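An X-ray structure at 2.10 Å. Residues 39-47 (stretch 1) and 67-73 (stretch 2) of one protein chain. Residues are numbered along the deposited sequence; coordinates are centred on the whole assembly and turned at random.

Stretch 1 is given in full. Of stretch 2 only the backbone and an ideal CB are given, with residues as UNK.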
# COMPACT_ATOMS: atom_id res chain seq x y z
N PHE A 39 8.38 6.63 10.70
CA PHE A 39 8.67 5.24 10.42
C PHE A 39 7.90 4.40 11.43
O PHE A 39 8.02 4.60 12.63
CB PHE A 39 10.22 5.00 10.48
CG PHE A 39 10.62 3.54 10.65
CD1 PHE A 39 10.76 2.71 9.58
CD2 PHE A 39 10.90 3.03 11.93
CE1 PHE A 39 11.13 1.35 9.77
CE2 PHE A 39 11.28 1.69 12.12
CZ PHE A 39 11.39 0.85 11.04
N ILE A 40 7.09 3.47 10.91
CA ILE A 40 6.36 2.47 11.71
C ILE A 40 6.55 1.04 11.15
O ILE A 40 6.66 0.83 9.92
CB ILE A 40 4.83 2.79 11.77
CG1 ILE A 40 4.62 4.28 12.06
CG2 ILE A 40 4.14 1.93 12.88
CD1 ILE A 40 3.16 4.77 11.90
N GLN A 41 6.59 0.05 12.05
CA GLN A 41 6.70 -1.34 11.69
C GLN A 41 5.33 -1.98 11.95
O GLN A 41 4.72 -1.65 12.96
CB GLN A 41 7.77 -2.02 12.56
CG GLN A 41 9.22 -1.66 12.13
CD GLN A 41 9.54 -2.07 10.68
OE1 GLN A 41 10.12 -3.15 10.43
NE2 GLN A 41 9.17 -1.20 9.69
N GLN A 42 4.87 -2.90 11.07
CA GLN A 42 3.60 -3.59 11.34
C GLN A 42 3.70 -4.57 12.52
O GLN A 42 2.75 -4.69 13.31
CB GLN A 42 3.07 -4.29 10.08
CG GLN A 42 3.95 -5.45 9.52
CD GLN A 42 3.50 -5.88 8.12
OE1 GLN A 42 3.65 -5.15 7.17
NE2 GLN A 42 2.92 -7.07 8.02
N LEU A 43 4.84 -5.27 12.64
CA LEU A 43 5.02 -6.26 13.72
C LEU A 43 5.47 -5.55 14.95
O LEU A 43 6.07 -4.49 14.84
CB LEU A 43 6.10 -7.30 13.36
CG LEU A 43 5.81 -8.12 12.12
CD1 LEU A 43 7.05 -8.89 11.65
CD2 LEU A 43 4.62 -9.06 12.40
N PRO A 44 5.19 -6.12 16.12
CA PRO A 44 4.59 -7.46 16.26
C PRO A 44 3.04 -7.53 16.19
O PRO A 44 2.50 -8.61 15.97
CB PRO A 44 5.04 -7.87 17.67
CG PRO A 44 5.07 -6.54 18.43
CD PRO A 44 5.67 -5.59 17.43
N GLU A 45 2.34 -6.41 16.39
CA GLU A 45 0.86 -6.40 16.50
C GLU A 45 0.04 -6.85 15.27
O GLU A 45 -1.01 -7.44 15.41
CB GLU A 45 0.40 -5.01 16.92
CG GLU A 45 1.09 -4.57 18.17
CD GLU A 45 2.36 -3.77 17.96
OE1 GLU A 45 3.06 -3.81 16.91
OE2 GLU A 45 2.67 -3.08 18.90
N LEU A 46 0.54 -6.60 14.07
CA LEU A 46 -0.26 -6.80 12.85
C LEU A 46 0.48 -7.68 11.87
O LEU A 46 1.26 -7.16 11.08
CB LEU A 46 -0.56 -5.45 12.17
CG LEU A 46 -1.38 -4.42 12.98
CD1 LEU A 46 -1.74 -3.22 12.09
CD2 LEU A 46 -2.68 -5.12 13.51
N ASP A 47 0.24 -8.99 11.93
CA ASP A 47 0.94 -9.93 11.03
C ASP A 47 0.66 -9.56 9.59
O ASP A 47 1.57 -9.64 8.74
CB ASP A 47 0.53 -11.40 11.25
CG ASP A 47 1.17 -12.00 12.49
OD1 ASP A 47 2.12 -11.38 13.03
OD2 ASP A 47 0.65 -13.03 12.99
N UNK A 67 -2.96 5.82 14.72
CA UNK A 67 -1.98 4.75 14.74
C UNK A 67 -2.48 3.56 13.93
O UNK A 67 -3.66 3.49 13.58
CB UNK A 67 -1.67 4.33 16.18
N UNK A 68 -1.58 2.63 13.64
CA UNK A 68 -1.88 1.46 12.85
C UNK A 68 -2.99 0.56 13.44
O UNK A 68 -3.68 -0.10 12.67
CB UNK A 68 -0.60 0.64 12.68
N UNK A 69 -3.15 0.52 14.77
CA UNK A 69 -4.17 -0.33 15.39
C UNK A 69 -5.58 0.22 15.14
O UNK A 69 -6.55 -0.54 14.93
CB UNK A 69 -3.91 -0.45 16.89
N UNK A 70 -5.72 1.53 15.17
CA UNK A 70 -7.04 2.11 14.88
C UNK A 70 -7.39 1.86 13.42
O UNK A 70 -8.51 1.51 13.08
CB UNK A 70 -7.06 3.61 15.19
N UNK A 71 -6.41 2.00 12.54
CA UNK A 71 -6.66 1.80 11.11
C UNK A 71 -6.97 0.33 10.82
O UNK A 71 -7.80 0.00 9.91
CB UNK A 71 -5.46 2.26 10.29
N UNK A 72 -6.29 -0.55 11.55
CA UNK A 72 -6.52 -1.99 11.41
C UNK A 72 -7.95 -2.37 11.82
O UNK A 72 -8.54 -3.29 11.25
CB UNK A 72 -5.51 -2.77 12.25
N UNK A 73 -8.51 -1.69 12.81
CA UNK A 73 -9.87 -1.99 13.18
C UNK A 73 -10.85 -1.37 12.19
O UNK A 73 -11.92 -1.92 11.95
CB UNK A 73 -10.15 -1.50 14.60

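Position 67 lies just ahead of the helix that begins at 68, with phi/psi of -126/167, an extended conformation typical of an N-cap. Its CA-to-CB bond points sideways, and nothing of stretch 1 comes within 5.5 Å of the ideal CB, so the demand comes from the helix itself: the free amides of the first turn call for a short acceptor such as Asp, Asn, Ser or Thr. The residue is Asp-67. Its OD1 caps the helix, accepting from the backbone N of residue 70 at 3.1 Å and, more weakly, from the N of residue 69 at 2.8 Å.

Position 68 faces stretch 1 squarely. The ideal CB lies 4.1 Å from Leu-46 CD1 and 4.9 Å from Ile-40 CG2, so the first part of a side chain here meets aliphatic groups. Farther out the surroundings turn polar: the carbonyl oxygens of Gln-41 and Gln-42 and the carboxylate of Glu-45 gather around one small region, offering acceptors and a negative charge but no donor. A short apolar residue would satisfy the near part alone; to reach the acceptors as well, a long side chain with an apolar stem and a cationic end is needed, Lys or Arg. The residue is Lys-68, with chi1 at 77° (p) and the remaining angles all t. This nearly straight chain passes Ile-40, whose CG2 is 3.9 Å from CD, and Leu-46, whose CD1 is 3.8 Å from CG. At its tip NZ donates to Gln-41 O at 2.7 Å, makes a weak hydrogen bond to Gln-42 O at 3.4 Å, and forms a salt bridge with Glu-45 OE1 at 2.7 Å. One ammonium group thus ties together the backbone and a side chain of the irregular stretch 1.

At 69 the CB points sideways and has no neighbour in stretch 1 within 5.5 Å, but CB of Glu-45 and CD2 of Leu-46 lie within range of a longer side chain. A flexible apolar residue such as Met or Leu would suit, and the aliphatic stem of a long polar one is also conceivable. Met-69, with all three chi angles m, brings its end nearer: SD is 3.6 Å from Glu-45 CB and 3.9 Å from Leu-46 CD2.

Positions 70 and 71 find no partner in stretch 1. Its atoms leave both choices open, subject to helical backbone angles; the residues are Lys-70, which is out of reach, and Leu-71, whose CB points sideways.

The helix turns back toward stretch 1 at 72, where the ideal CB already sits 3.8 Å from Leu-46 CD1. Contact is made at the first side-chain atom, so a small apolar residue suffices, although a larger one able to turn aside is not excluded. Ala-72 packs its CB against Leu-46 CD1 at 3.8 Å.

Position 73 is again out of reach and stretch 1 sets no preference; it is Asn-73.

Stretch 2 (67-73) DKMKLAN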
# COMPACT_ATOMS: atom_id res chain seq x y z
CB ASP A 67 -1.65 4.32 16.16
CG ASP A 67 -2.83 3.72 16.86
OD1 ASP A 67 -3.20 2.57 16.63
OD2 ASP A 67 -3.43 4.42 17.66
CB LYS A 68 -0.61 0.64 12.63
CG LYS A 68 -0.19 -0.19 13.85
CD LYS A 68 1.30 -0.66 13.70
CE LYS A 68 1.62 -1.70 14.75
NZ LYS A 68 3.06 -1.81 15.06
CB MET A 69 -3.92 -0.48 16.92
CG MET A 69 -2.49 -1.06 17.30
SD MET A 69 -2.25 -2.67 16.53
CE MET A 69 -3.75 -3.51 17.12
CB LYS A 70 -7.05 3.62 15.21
CG LYS A 70 -8.41 4.28 14.97
CD LYS A 70 -8.73 5.27 16.14
CE LYS A 70 -10.04 6.06 15.96
NZ LYS A 70 -9.99 7.01 14.81
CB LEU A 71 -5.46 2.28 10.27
CG LEU A 71 -5.20 3.79 10.38
CD1 LEU A 71 -3.99 4.14 9.53
CD2 LEU A 71 -6.42 4.61 9.91
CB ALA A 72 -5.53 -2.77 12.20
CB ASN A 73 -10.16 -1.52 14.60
CG ASN A 73 -11.54 -1.93 15.04
OD1 ASN A 73 -12.31 -1.12 15.50
ND2 ASN A 73 -11.87 -3.20 14.87
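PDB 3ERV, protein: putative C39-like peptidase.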